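Peptidase, C14 family (Geobacter sulfurreducens PCA, PDB 3BIJ) is of unknown function but may be a caspase-like cysteine endopeptidase. Local coordinates at residues I5-G10 with D62-A67; E34-I39 with A222-L227; T48-K53 with R57-D62; G86-T91 with E181-I186; K245-R250 with Q255-F260. All coordinates share one frame; numbering follows the deposited sequence.

Contact 1 of 5, residues I5-G10 with D62-A67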
# COMPACT_ATOMS: atom_id res chain seq x y z
N ILE A 5 1.42 18.15 -44.27
CA ILE A 5 2.36 18.94 -43.47
C ILE A 5 2.20 18.54 -42.01
O ILE A 5 1.09 18.53 -41.48
CB ILE A 5 2.08 20.46 -43.59
CG1 ILE A 5 2.37 20.94 -45.00
CG2 ILE A 5 2.93 21.21 -42.56
CD1 ILE A 5 2.02 22.39 -45.24
N ALA A 6 3.32 18.23 -41.38
CA ALA A 6 3.31 17.83 -39.99
C ALA A 6 4.15 18.78 -39.14
O ALA A 6 5.17 19.32 -39.60
CB ALA A 6 3.84 16.40 -39.87
N LEU A 7 3.71 18.99 -37.90
CA LEU A 7 4.39 19.84 -36.93
C LEU A 7 4.56 19.04 -35.63
O LEU A 7 3.60 18.83 -34.90
CB LEU A 7 3.56 21.09 -36.64
CG LEU A 7 4.30 22.41 -36.37
CD1 LEU A 7 3.36 23.35 -35.62
CD2 LEU A 7 5.56 22.19 -35.58
N ALA A 8 5.78 18.61 -35.35
CA ALA A 8 6.06 17.84 -34.15
C ALA A 8 6.64 18.78 -33.11
O ALA A 8 7.68 19.40 -33.34
CB ALA A 8 7.05 16.71 -34.45
N LEU A 9 5.96 18.90 -31.98
CA LEU A 9 6.39 19.77 -30.90
C LEU A 9 6.78 18.95 -29.70
O LEU A 9 6.07 18.02 -29.31
CB LEU A 9 5.27 20.72 -30.50
CG LEU A 9 4.66 21.61 -31.59
CD1 LEU A 9 3.51 22.42 -31.00
CD2 LEU A 9 5.72 22.53 -32.16
N GLY A 10 7.92 19.29 -29.10
CA GLY A 10 8.39 18.58 -27.93
C GLY A 10 9.11 19.54 -27.01
O GLY A 10 10.08 20.20 -27.42
N ASP A 62 2.94 30.72 -35.91
CA ASP A 62 3.32 30.98 -37.28
C ASP A 62 3.35 29.72 -38.14
O ASP A 62 2.90 29.74 -39.28
CB ASP A 62 4.69 31.66 -37.32
CG ASP A 62 5.15 31.95 -38.73
OD1 ASP A 62 5.75 31.04 -39.35
OD2 ASP A 62 4.91 33.09 -39.21
N ALA A 63 3.89 28.63 -37.60
CA ALA A 63 3.96 27.38 -38.35
C ALA A 63 2.56 26.88 -38.68
O ALA A 63 2.28 26.54 -39.83
CB ALA A 63 4.71 26.32 -37.54
N ILE A 64 1.69 26.83 -37.68
CA ILE A 64 0.33 26.37 -37.92
C ILE A 64 -0.33 27.30 -38.92
O ILE A 64 -1.07 26.86 -39.80
CB ILE A 64 -0.51 26.34 -36.61
CG1 ILE A 64 0.11 25.38 -35.60
CG2 ILE A 64 -1.94 25.87 -36.92
CD1 ILE A 64 -0.55 25.40 -34.24
N GLY A 65 -0.04 28.60 -38.79
CA GLY A 65 -0.62 29.57 -39.70
C GLY A 65 -0.22 29.29 -41.14
O GLY A 65 -1.04 29.32 -42.05
N LYS A 66 1.07 29.03 -41.33
CA LYS A 66 1.58 28.73 -42.65
C LYS A 66 0.77 27.57 -43.23
O LYS A 66 0.17 27.69 -44.30
CB LYS A 66 3.06 28.36 -42.58
CG LYS A 66 3.96 29.50 -42.08
CD LYS A 66 3.86 30.72 -43.00
CE LYS A 66 4.71 31.91 -42.53
NZ LYS A 66 6.18 31.64 -42.48
N ALA A 67 0.75 26.46 -42.49
CA ALA A 67 0.02 25.27 -42.92
C ALA A 67 -1.41 25.58 -43.34
O ALA A 67 -1.84 25.19 -44.42
CB ALA A 67 0.01 24.24 -41.80
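Leu7 pushes its CD1 methyl against two residues of the helix at once, lying 3.8 Å from Ala63 CB and also 3.8 Å from Ile64 CG1. Its chi1 of -145° is far from a staggered value and, with CB pointing toward the helix, carries the branch up to it. The meeting with Ala63 is a methyl laid on a methyl, and Leu7 CG follows at 4.1 Å from Ala63 CB. Ile64 comes from the flank instead: its side chain crosses that of Leu7 at about a right angle, with CG1 as the touching atom. One helical turn on from Ala63, Ala67 meets Ile5 more loosely. Ile5 CD1 lies 4.2 Å from the CA of Ala67, and Ile5 CG2 stands 4.3 Å from Ala67 CB.

The strand and helix axes run nearly antiparallel, at 168°, and approach to 9.6 Å, a usual helix-on-sheet spacing, with Ala63 and Ala67 facing the strand. Strand 4-10 lies in the sheet between strands 46-51 and 76-89, which helix 57-70 joins, so the contact is the middle of a beta-alpha-beta crossover passing over an intervening strand. Phe122 covers Ile64 and Ala67, while Ala6 and Ala8 pack against helix 29-42.

On the helix, Lys66 NZ and Asp62 OD1 form a weak salt bridge of 3.2 Å that takes no part in the interface. Cohesion between the two segments therefore rests on apolar packing, whose fit depends on shape and not on charge or bond direction.

Contact 2 of 5, residues E34-I39 with A222-L227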
# COMPACT_ATOMS: atom_id res chain seq x y z
N GLU A 34 10.53 13.58 -32.00
CA GLU A 34 11.38 12.96 -33.02
C GLU A 34 10.69 11.71 -33.56
O GLU A 34 10.63 11.51 -34.78
CB GLU A 34 12.75 12.59 -32.43
CG GLU A 34 13.58 13.80 -31.98
CD GLU A 34 14.96 13.43 -31.39
OE1 GLU A 34 15.02 12.69 -30.37
OE2 GLU A 34 15.98 13.89 -31.96
N ASP A 35 10.16 10.88 -32.67
CA ASP A 35 9.47 9.66 -33.07
C ASP A 35 8.24 9.96 -33.92
O ASP A 35 7.98 9.27 -34.90
CB ASP A 35 9.07 8.84 -31.84
CG ASP A 35 10.26 8.19 -31.15
OD1 ASP A 35 10.11 7.73 -30.00
OD2 ASP A 35 11.34 8.15 -31.75
N MSE A 36 7.47 10.98 -33.55
CA MSE A 36 6.29 11.32 -34.33
C MSE A 36 6.74 11.89 -35.67
O MSE A 36 6.19 11.53 -36.72
CB MSE A 36 5.42 12.33 -33.59
CG MSE A 36 4.80 11.77 -32.31
SE MSE A 36 3.53 10.32 -32.64
CE MSE A 36 4.57 8.84 -31.99
N ALA A 37 7.74 12.76 -35.64
CA ALA A 37 8.26 13.36 -36.87
C ALA A 37 8.81 12.27 -37.80
O ALA A 37 8.67 12.37 -39.02
CB ALA A 37 9.35 14.38 -36.53
N ALA A 38 9.43 11.25 -37.22
CA ALA A 38 9.98 10.15 -38.01
C ALA A 38 8.86 9.41 -38.76
O ALA A 38 8.98 9.11 -39.95
CB ALA A 38 10.75 9.17 -37.12
N ILE A 39 7.77 9.11 -38.06
CA ILE A 39 6.63 8.43 -38.67
C ILE A 39 6.06 9.33 -39.76
O ILE A 39 5.80 8.88 -40.87
CB ILE A 39 5.51 8.13 -37.65
CG1 ILE A 39 5.97 7.03 -36.69
CG2 ILE A 39 4.22 7.76 -38.37
CD1 ILE A 39 4.93 6.65 -35.63
N ALA A 222 3.96 7.86 -21.88
CA ALA A 222 3.31 6.57 -21.76
C ALA A 222 2.47 6.35 -23.01
O ALA A 222 2.53 5.29 -23.64
CB ALA A 222 2.43 6.54 -20.51
N PHE A 223 1.68 7.36 -23.38
CA PHE A 223 0.82 7.26 -24.56
C PHE A 223 1.65 7.06 -25.84
O PHE A 223 1.45 6.10 -26.59
CB PHE A 223 -0.05 8.53 -24.68
CG PHE A 223 -0.71 8.68 -26.03
CD1 PHE A 223 -1.44 7.63 -26.59
CD2 PHE A 223 -0.58 9.87 -26.74
CE1 PHE A 223 -2.04 7.78 -27.85
CE2 PHE A 223 -1.17 10.02 -27.99
CZ PHE A 223 -1.90 8.97 -28.55
N THR A 224 2.58 7.97 -26.09
CA THR A 224 3.40 7.89 -27.29
C THR A 224 4.12 6.54 -27.40
O THR A 224 4.21 5.94 -28.48
CB THR A 224 4.45 9.04 -27.33
OG1 THR A 224 3.77 10.30 -27.24
CG2 THR A 224 5.24 8.98 -28.62
N GLY A 225 4.64 6.06 -26.27
CA GLY A 225 5.33 4.79 -26.27
C GLY A 225 4.45 3.67 -26.78
O GLY A 225 4.89 2.84 -27.57
N GLN A 226 3.19 3.63 -26.34
CA GLN A 226 2.29 2.59 -26.79
C GLN A 226 1.81 2.85 -28.21
O GLN A 226 1.47 1.92 -28.95
CB GLN A 226 1.11 2.45 -25.85
CG GLN A 226 1.53 1.95 -24.50
CD GLN A 226 2.28 0.64 -24.59
OE1 GLN A 226 3.27 0.43 -23.89
NE2 GLN A 226 1.81 -0.26 -25.44
N LEU A 227 1.77 4.12 -28.61
CA LEU A 227 1.37 4.44 -29.97
C LEU A 227 2.43 3.80 -30.87
O LEU A 227 2.10 3.08 -31.81
CB LEU A 227 1.30 5.97 -30.17
CG LEU A 227 0.90 6.57 -31.53
CD1 LEU A 227 0.50 8.06 -31.39
CD2 LEU A 227 2.07 6.43 -32.48
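Thr224 is the first residue of 222-227 to touch helix 34-39. Its CG2 methyl lies 3.4 Å from CE of the selenomethionine Met36, and the two side chains meet obliquely. With chi1 at -56°, CG2 is anti to the backbone N and OG1 is turned elsewhere, to a hydrogen bond with Asp133 OD2. The residue thus divides its apolar and polar branches between two partners. Leu227, one turn later, meets Met36 tip to tip: its CD2 is 3.5 Å from Met36 CE, and its CD1 is 4.0 Å from Met36 SE. Met36 reaches this point because its chain is bent at chi2 and chi3. The same Leu227 CD2 also faces Ile39 CD1, at 4.3 Å. Replacing Leu227 by an alanine here would remove both methyl branches, and the selenium end of Met36 would probably be less firmly held, with a gap at its tip, while Ile39 CD1 would probably lose one of its neighbours.

The helix axes are 11.1 Å apart and cross at 32°, so long side chains have to bridge the interval. Phe223 rests on Phe131 and Asp133 of strand 127-133, and Leu227 also touches Phe131. Asp35 makes a salt bridge through OD2 to Arg177 of the second subunit. Helix 222-231 therefore sits between helix 29-42 and helix 240-250, whose Ile247 touches Phe223 and Leu227, with strand 127-133 of the sheet beneath it.

Contact 3 of 5, residues T48-K53 with R57-D62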
# COMPACT_ATOMS: atom_id res chain seq x y z
N THR A 48 8.23 19.46 -39.72
CA THR A 48 8.95 20.57 -39.09
C THR A 48 8.95 20.24 -37.60
O THR A 48 7.89 20.10 -37.00
CB THR A 48 8.19 21.90 -39.27
OG1 THR A 48 7.99 22.14 -40.67
CG2 THR A 48 8.98 23.05 -38.67
N THR A 49 10.13 20.11 -37.01
CA THR A 49 10.25 19.78 -35.59
C THR A 49 10.70 20.99 -34.75
O THR A 49 11.64 21.71 -35.11
CB THR A 49 11.29 18.64 -35.40
OG1 THR A 49 11.02 17.59 -36.33
CG2 THR A 49 11.22 18.08 -33.99
N LEU A 50 10.03 21.20 -33.62
CA LEU A 50 10.38 22.29 -32.72
C LEU A 50 10.64 21.70 -31.34
O LEU A 50 9.73 21.15 -30.71
CB LEU A 50 9.25 23.32 -32.66
CG LEU A 50 9.05 24.09 -33.97
CD1 LEU A 50 7.92 25.09 -33.83
CD2 LEU A 50 10.35 24.82 -34.35
N MSE A 51 11.88 21.82 -30.87
CA MSE A 51 12.28 21.27 -29.58
C MSE A 51 12.41 22.37 -28.55
O MSE A 51 13.05 23.38 -28.80
CB MSE A 51 13.61 20.54 -29.69
CG MSE A 51 13.76 19.64 -30.91
SE MSE A 51 12.91 17.90 -30.74
CE MSE A 51 11.13 18.41 -30.64
N THR A 52 11.81 22.16 -27.38
CA THR A 52 11.83 23.11 -26.27
C THR A 52 12.08 24.58 -26.67
O THR A 52 11.16 25.28 -27.08
CB THR A 52 12.84 22.68 -25.20
OG1 THR A 52 14.16 22.82 -25.71
CG2 THR A 52 12.62 21.23 -24.82
N LYS A 53 13.33 25.04 -26.55
CA LYS A 53 13.65 26.43 -26.88
C LYS A 53 13.07 26.90 -28.19
O LYS A 53 12.73 28.07 -28.35
CB LYS A 53 15.17 26.63 -26.93
CG LYS A 53 15.82 26.73 -25.58
CD LYS A 53 17.21 27.31 -25.70
CE LYS A 53 17.78 27.66 -24.33
NZ LYS A 53 19.09 28.37 -24.46
N ARG A 57 5.76 30.54 -28.58
CA ARG A 57 4.44 30.98 -29.01
C ARG A 57 4.53 31.45 -30.46
O ARG A 57 3.82 30.94 -31.33
CB ARG A 57 3.94 32.13 -28.13
CG ARG A 57 3.36 31.72 -26.78
CD ARG A 57 2.93 32.95 -25.98
NE ARG A 57 2.00 33.78 -26.75
CZ ARG A 57 0.74 33.45 -26.97
NH1 ARG A 57 0.25 32.33 -26.47
NH2 ARG A 57 -0.02 34.23 -27.72
N ALA A 58 5.42 32.40 -30.74
CA ALA A 58 5.58 32.93 -32.09
C ALA A 58 5.76 31.86 -33.17
O ALA A 58 4.99 31.82 -34.13
CB ALA A 58 6.75 33.90 -32.13
N LYS A 59 6.77 31.00 -33.01
CA LYS A 59 7.04 29.93 -33.98
C LYS A 59 5.91 28.94 -34.20
O LYS A 59 5.60 28.59 -35.34
CB LYS A 59 8.31 29.17 -33.60
CG LYS A 59 9.59 29.97 -33.77
CD LYS A 59 10.81 29.06 -33.65
CE LYS A 59 12.12 29.85 -33.67
NZ LYS A 59 13.32 28.99 -33.43
N VAL A 60 5.30 28.47 -33.10
CA VAL A 60 4.19 27.52 -33.19
C VAL A 60 3.00 28.16 -33.90
O VAL A 60 2.44 27.56 -34.81
CB VAL A 60 3.75 27.04 -31.78
CG1 VAL A 60 2.46 26.25 -31.88
CG2 VAL A 60 4.83 26.19 -31.15
N ILE A 61 2.62 29.37 -33.49
CA ILE A 61 1.48 30.07 -34.10
C ILE A 61 1.73 30.29 -35.58
O ILE A 61 0.84 30.08 -36.41
CB ILE A 61 1.24 31.42 -33.42
CG1 ILE A 61 0.78 31.18 -31.97
CG2 ILE A 61 0.19 32.21 -34.16
CD1 ILE A 61 0.76 32.43 -31.12
N ASP A 62 2.94 30.72 -35.91
CA ASP A 62 3.32 30.98 -37.28
C ASP A 62 3.35 29.72 -38.14
O ASP A 62 2.90 29.74 -39.28
CB ASP A 62 4.69 31.66 -37.32
CG ASP A 62 5.15 31.95 -38.73
OD1 ASP A 62 5.75 31.04 -39.35
OD2 ASP A 62 4.91 33.09 -39.21
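Arg57 O accepts the N of Ile61 at 2.9 Å, and Ala58 O accepts the N of Asp62 at the same length, so the turn that holds Lys59 and Val60 against Leu50 is regular helix. Lys59 N has a hydrogen bond to Thr56 OG1, just ahead of this first turn.

The contact itself is carried by one leucine. Leu50 CD1 lies 4.1 Å from Lys59 CB and 4.2 Å from Val60 CG2, thereby touching neighbouring residues of the helix. The chi1 of Leu50, -67°, places CG anti to the carbonyl carbon, and its CB is directed at the helix. Lys59 meets it obliquely; beyond CG the extended chain runs over the leucine, with Lys59 CD 4.3 Å from Leu50 CD2, and takes NZ to the exposed rim. Val60 is the more deeply placed of the two, and it also packs on Leu9 of strand 4-10 and on Leu105. Leu50 in turn touches Leu7 and Leu9, which ties this edge of the helix to two neighbouring strands.

Along the other side of the same turn, Arg57 NH2 forms a salt bridge with Glu114 OE1. Ile61 CD1 lies over one face of the Arg57 guanidinium, 3.9 Å above its plane and offset toward the rim.

Strand 46-51 leads through a short connection into helix 57-70, and this contact closes the opening step of that crossover. Its chemistry is apolar, although a charged residue gives most of the helix's share: Lys59 contributes through its methylenes, and Val60 adds a smaller, deeper patch.

Contact 4 of 5, residues G86-T91 with E181-I186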
# COMPACT_ATOMS: atom_id res chain seq x y z
N GLY A 86 -1.07 23.57 -19.35
CA GLY A 86 -1.22 24.61 -18.35
C GLY A 86 -2.64 25.08 -18.11
O GLY A 86 -3.58 24.62 -18.75
N GLN A 87 -2.78 25.99 -17.17
CA GLN A 87 -4.08 26.56 -16.85
C GLN A 87 -3.84 28.00 -16.44
O GLN A 87 -2.91 28.30 -15.69
CB GLN A 87 -4.75 25.78 -15.70
CG GLN A 87 -4.99 24.33 -16.02
CD GLN A 87 -5.87 23.62 -15.00
OE1 GLN A 87 -5.74 23.81 -13.79
NE2 GLN A 87 -6.77 22.76 -15.50
N VAL A 88 -4.67 28.89 -16.96
CA VAL A 88 -4.57 30.30 -16.63
C VAL A 88 -5.94 30.66 -16.06
O VAL A 88 -6.97 30.25 -16.57
CB VAL A 88 -4.22 31.14 -17.88
CG1 VAL A 88 -5.25 30.92 -18.98
CG2 VAL A 88 -4.14 32.60 -17.51
N PRO A 89 -5.97 31.41 -14.95
CA PRO A 89 -7.23 31.80 -14.33
C PRO A 89 -8.23 32.47 -15.25
O PRO A 89 -7.88 33.33 -16.06
CB PRO A 89 -6.79 32.72 -13.19
CG PRO A 89 -5.52 33.32 -13.73
CD PRO A 89 -4.84 32.09 -14.30
N ASP A 90 -9.48 32.02 -15.09
CA ASP A 90 -10.63 32.51 -15.83
C ASP A 90 -11.25 33.64 -15.00
O ASP A 90 -12.17 33.42 -14.21
CB ASP A 90 -11.66 31.38 -16.03
CG ASP A 90 -12.96 31.86 -16.71
OD1 ASP A 90 -13.90 31.05 -16.84
OD2 ASP A 90 -13.04 33.04 -17.10
N THR A 91 -10.72 34.83 -15.19
CA THR A 91 -11.16 36.02 -14.48
C THR A 91 -12.60 36.42 -14.77
O THR A 91 -13.01 37.54 -14.47
CB THR A 91 -10.19 37.19 -14.79
OG1 THR A 91 -9.57 36.97 -16.07
CG2 THR A 91 -9.11 37.26 -13.74
N GLU A 181 -0.55 41.29 -16.98
CA GLU A 181 -0.90 42.02 -18.19
C GLU A 181 -0.79 41.15 -19.44
O GLU A 181 -1.65 41.20 -20.32
CB GLU A 181 -0.00 43.26 -18.32
CG GLU A 181 -0.44 44.25 -19.40
CD GLU A 181 0.52 45.44 -19.53
OE1 GLU A 181 1.68 45.24 -19.97
OE2 GLU A 181 0.11 46.57 -19.17
N PHE A 182 0.25 40.33 -19.50
CA PHE A 182 0.45 39.47 -20.66
C PHE A 182 -0.74 38.54 -20.94
O PHE A 182 -1.31 38.56 -22.03
CB PHE A 182 1.74 38.67 -20.49
CG PHE A 182 2.01 37.72 -21.61
CD1 PHE A 182 1.74 36.36 -21.48
CD2 PHE A 182 2.54 38.18 -22.82
CE1 PHE A 182 1.98 35.48 -22.53
CE2 PHE A 182 2.79 37.31 -23.87
CZ PHE A 182 2.51 35.95 -23.73
N TYR A 183 -1.13 37.73 -19.95
CA TYR A 183 -2.23 36.80 -20.14
C TYR A 183 -3.59 37.48 -20.19
O TYR A 183 -4.50 37.03 -20.87
CB TYR A 183 -2.21 35.72 -19.05
CG TYR A 183 -1.10 34.73 -19.27
CD1 TYR A 183 -1.12 33.87 -20.36
CD2 TYR A 183 0.03 34.72 -18.44
CE1 TYR A 183 -0.06 33.03 -20.63
CE2 TYR A 183 1.11 33.87 -18.71
CZ TYR A 183 1.05 33.03 -19.82
OH TYR A 183 2.11 32.20 -20.12
N ASP A 184 -3.73 38.58 -19.46
CA ASP A 184 -5.01 39.28 -19.48
C ASP A 184 -5.26 39.82 -20.88
O ASP A 184 -6.40 39.81 -21.35
CB ASP A 184 -5.03 40.41 -18.46
CG ASP A 184 -5.15 39.90 -17.03
OD1 ASP A 184 -5.98 38.99 -16.80
OD2 ASP A 184 -4.42 40.39 -16.14
N THR A 185 -4.21 40.28 -21.55
CA THR A 185 -4.37 40.80 -22.90
C THR A 185 -4.78 39.68 -23.84
O THR A 185 -5.71 39.83 -24.63
CB THR A 185 -3.06 41.41 -23.41
OG1 THR A 185 -2.75 42.57 -22.62
CG2 THR A 185 -3.20 41.83 -24.86
N ILE A 186 -4.08 38.56 -23.75
CA ILE A 186 -4.37 37.40 -24.57
C ILE A 186 -5.80 36.94 -24.36
O ILE A 186 -6.53 36.70 -25.32
CB ILE A 186 -3.42 36.24 -24.22
CG1 ILE A 186 -1.98 36.63 -24.53
CG2 ILE A 186 -3.83 34.98 -24.97
CD1 ILE A 186 -0.96 35.59 -24.16
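Val88 and Tyr183 form the packed part of this contact, with Val88 CG2 lying 4.0 Å from Tyr183 CB and 4.1 Å from Tyr183 CG. The methyl reaches there because it is anti to the backbone N of Val88 (chi1 57° for CG1), and the two side chains pass obliquely. The tyrosine is further held over one face of its ring by Phe182 CD1, 3.6 Å above the plane at the centre, and at its OH by a hydrogen bond with Glu109 N.

Thr91 and Asp184 make up the looser side. Their OG1 and OD1 atoms are 4.2 Å apart, too far for a bond, and the side chains cross at about a right angle. Asp184 OD1 has its partner in Tyr176 OH, while exposed Thr91 packs against Leu235 of the third subunit. That same subunit holds the carbonyl of the preceding residue, Asp90 O, through its Lys232 NZ.

Helix 180-189 thus lies over the end of strand 76-89, which pairs with strand 99-104 through Gly86 and Val88. Ile111 of strand 109-111 touches both Val88 and Tyr183, and Tyr176 of helix 169-178 leans on Val88, Thr91 and Tyr183.

Contact 5 of 5, residues K245-R250 with Q255-F260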
# COMPACT_ATOMS: atom_id res chain seq x y z
N LYS A 245 -8.28 2.09 -30.40
CA LYS A 245 -8.74 0.99 -29.54
C LYS A 245 -7.61 0.03 -29.15
O LYS A 245 -7.58 -0.48 -28.02
CB LYS A 245 -9.86 0.20 -30.22
CG LYS A 245 -11.15 1.00 -30.38
CD LYS A 245 -12.25 0.19 -31.07
CE LYS A 245 -12.71 -1.00 -30.22
NZ LYS A 245 -13.44 -0.58 -28.97
N ALA A 246 -6.68 -0.19 -30.07
CA ALA A 246 -5.54 -1.08 -29.81
C ALA A 246 -4.58 -0.45 -28.79
O ALA A 246 -3.92 -1.15 -28.03
CB ALA A 246 -4.81 -1.39 -31.11
N ILE A 247 -4.49 0.87 -28.79
CA ILE A 247 -3.60 1.54 -27.86
C ILE A 247 -4.21 1.53 -26.47
O ILE A 247 -3.58 1.04 -25.54
CB ILE A 247 -3.33 3.00 -28.30
CG1 ILE A 247 -2.58 2.99 -29.63
CG2 ILE A 247 -2.51 3.72 -27.24
CD1 ILE A 247 -2.37 4.33 -30.22
N VAL A 248 -5.42 2.05 -26.33
CA VAL A 248 -6.07 2.08 -25.03
C VAL A 248 -6.08 0.69 -24.39
O VAL A 248 -5.99 0.57 -23.17
CB VAL A 248 -7.52 2.61 -25.11
CG1 VAL A 248 -7.55 3.93 -25.86
CG2 VAL A 248 -8.43 1.60 -25.75
N ARG A 249 -6.17 -0.35 -25.19
CA ARG A 249 -6.21 -1.70 -24.67
C ARG A 249 -4.96 -2.02 -23.85
O ARG A 249 -5.03 -2.78 -22.89
CB ARG A 249 -6.34 -2.70 -25.81
CG ARG A 249 -7.38 -3.79 -25.57
CD ARG A 249 -8.75 -3.18 -25.30
NE ARG A 249 -9.80 -4.21 -25.21
CZ ARG A 249 -10.23 -4.92 -26.25
NH1 ARG A 249 -9.69 -4.73 -27.45
NH2 ARG A 249 -11.18 -5.83 -26.09
N ARG A 250 -3.84 -1.43 -24.24
CA ARG A 250 -2.55 -1.65 -23.58
C ARG A 250 -2.27 -0.70 -22.43
O ARG A 250 -1.44 -0.98 -21.57
CB ARG A 250 -1.44 -1.52 -24.62
CG ARG A 250 -1.66 -2.37 -25.86
CD ARG A 250 -0.62 -2.09 -26.93
NE ARG A 250 0.73 -2.47 -26.49
CZ ARG A 250 1.16 -3.72 -26.37
NH1 ARG A 250 0.36 -4.74 -26.66
NH2 ARG A 250 2.40 -3.94 -25.96
N GLN A 255 -4.89 6.00 -17.08
CA GLN A 255 -4.48 6.81 -18.23
C GLN A 255 -5.04 6.23 -19.52
O GLN A 255 -4.53 5.24 -20.05
CB GLN A 255 -2.95 6.91 -18.37
CG GLN A 255 -2.58 8.04 -19.32
CD GLN A 255 -1.10 8.25 -19.54
OE1 GLN A 255 -0.27 7.94 -18.69
NE2 GLN A 255 -0.76 8.80 -20.69
N THR A 256 -6.10 6.85 -20.04
CA THR A 256 -6.74 6.38 -21.26
C THR A 256 -6.75 7.47 -22.31
O THR A 256 -7.38 8.51 -22.11
CB THR A 256 -8.22 5.97 -21.01
OG1 THR A 256 -8.30 5.07 -19.90
CG2 THR A 256 -8.79 5.27 -22.25
N PRO A 257 -6.05 7.26 -23.43
CA PRO A 257 -6.05 8.30 -24.46
C PRO A 257 -7.46 8.45 -25.02
O PRO A 257 -8.22 7.49 -25.06
CB PRO A 257 -5.02 7.79 -25.48
CG PRO A 257 -4.95 6.31 -25.23
CD PRO A 257 -5.04 6.23 -23.73
N ASN A 258 -7.80 9.68 -25.41
CA ASN A 258 -9.12 9.98 -25.93
C ASN A 258 -9.18 10.17 -27.44
O ASN A 258 -8.22 10.64 -28.07
CB ASN A 258 -9.65 11.23 -25.25
CG ASN A 258 -11.15 11.32 -25.29
OD1 ASN A 258 -11.70 12.41 -25.45
ND2 ASN A 258 -11.82 10.19 -25.14
N PHE A 259 -10.32 9.82 -28.01
CA PHE A 259 -10.58 9.93 -29.43
C PHE A 259 -11.72 10.94 -29.63
O PHE A 259 -12.89 10.60 -29.53
CB PHE A 259 -10.96 8.54 -29.97
CG PHE A 259 -11.01 8.44 -31.47
CD1 PHE A 259 -12.14 8.85 -32.17
CD2 PHE A 259 -9.93 7.94 -32.18
CE1 PHE A 259 -12.19 8.75 -33.55
CE2 PHE A 259 -9.98 7.84 -33.56
CZ PHE A 259 -11.11 8.25 -34.24
N PHE A 260 -11.35 12.19 -29.93
CA PHE A 260 -12.30 13.28 -30.12
C PHE A 260 -12.32 13.81 -31.56
O PHE A 260 -11.27 14.10 -32.14
CB PHE A 260 -11.92 14.42 -29.17
CG PHE A 260 -12.93 15.51 -29.09
CD1 PHE A 260 -14.18 15.27 -28.52
CD2 PHE A 260 -12.65 16.78 -29.58
CE1 PHE A 260 -15.13 16.28 -28.43
CE2 PHE A 260 -13.60 17.81 -29.50
CZ PHE A 260 -14.85 17.55 -28.92
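Apolar packing accounts for the direct meeting of the segments, and Val248 is its centre. Val248 CG1 comes within 3.6 Å of Pro257 CG and 4.0 Å of Pro257 CD, touching these two carbons of the ring, and it also lies 3.7 Å from Pro257 O. The same methyl is 4.0 Å from Thr256 CG2, so it bridges two consecutive residues of the loop. A second aliphatic branch, Ile247 CG2, reaches Pro257 CG at 4.1 Å; it is anti to its backbone N, at chi1 -64° for CG1. Both aliphatic side chains meet the proline obliquely.

Hydrogen bonds fix the loop from outside the pair. While Thr256 CG2 meets Val248, OG1 bonds to Asn211 OD1 of the fourth subunit, and Thr256 N bonds to Gln212 OE1.

Charges lie at the flanks: Lys245 NZ makes a salt bridge with Asp210 of the fourth subunit, and Arg250 NH2 makes one with Asp97 of the second.

Beyond Pro257 the chain enters strand 258-263, which runs antiparallel to strand 201-206 at one side of the sheet. A helix followed by a short turn and a final antiparallel strand, with the helix packed on the entry to that strand, is consistent with the C-terminal part of the caspase-like domain.

In the fold
Contacts 1 and 3 both place helix 57-70 on the sheet, with centres about 7 Å apart; Ala8 O and Leu50 N, probably hydrogen-bonded at 3.0 Å, join their strands. Contact 2 lies about 17 Å from contact 1, centre to centre, and meets it where Ala37 packs on Ala8. Contact 5 continues that helical layer, its centre about 14 Å from that of contact 2, with Phe223 CD1 3.8 Å from Pro257 CB. Contact 4 is more remote, about 31 Å centre to centre from contacts 2 and 5, yet Arg57 of contact 3 touches its Phe182 and Ile186. In caspase-like relatives the catalytic residues lie within or just after strands that probably correspond to 76-89 and 127-133.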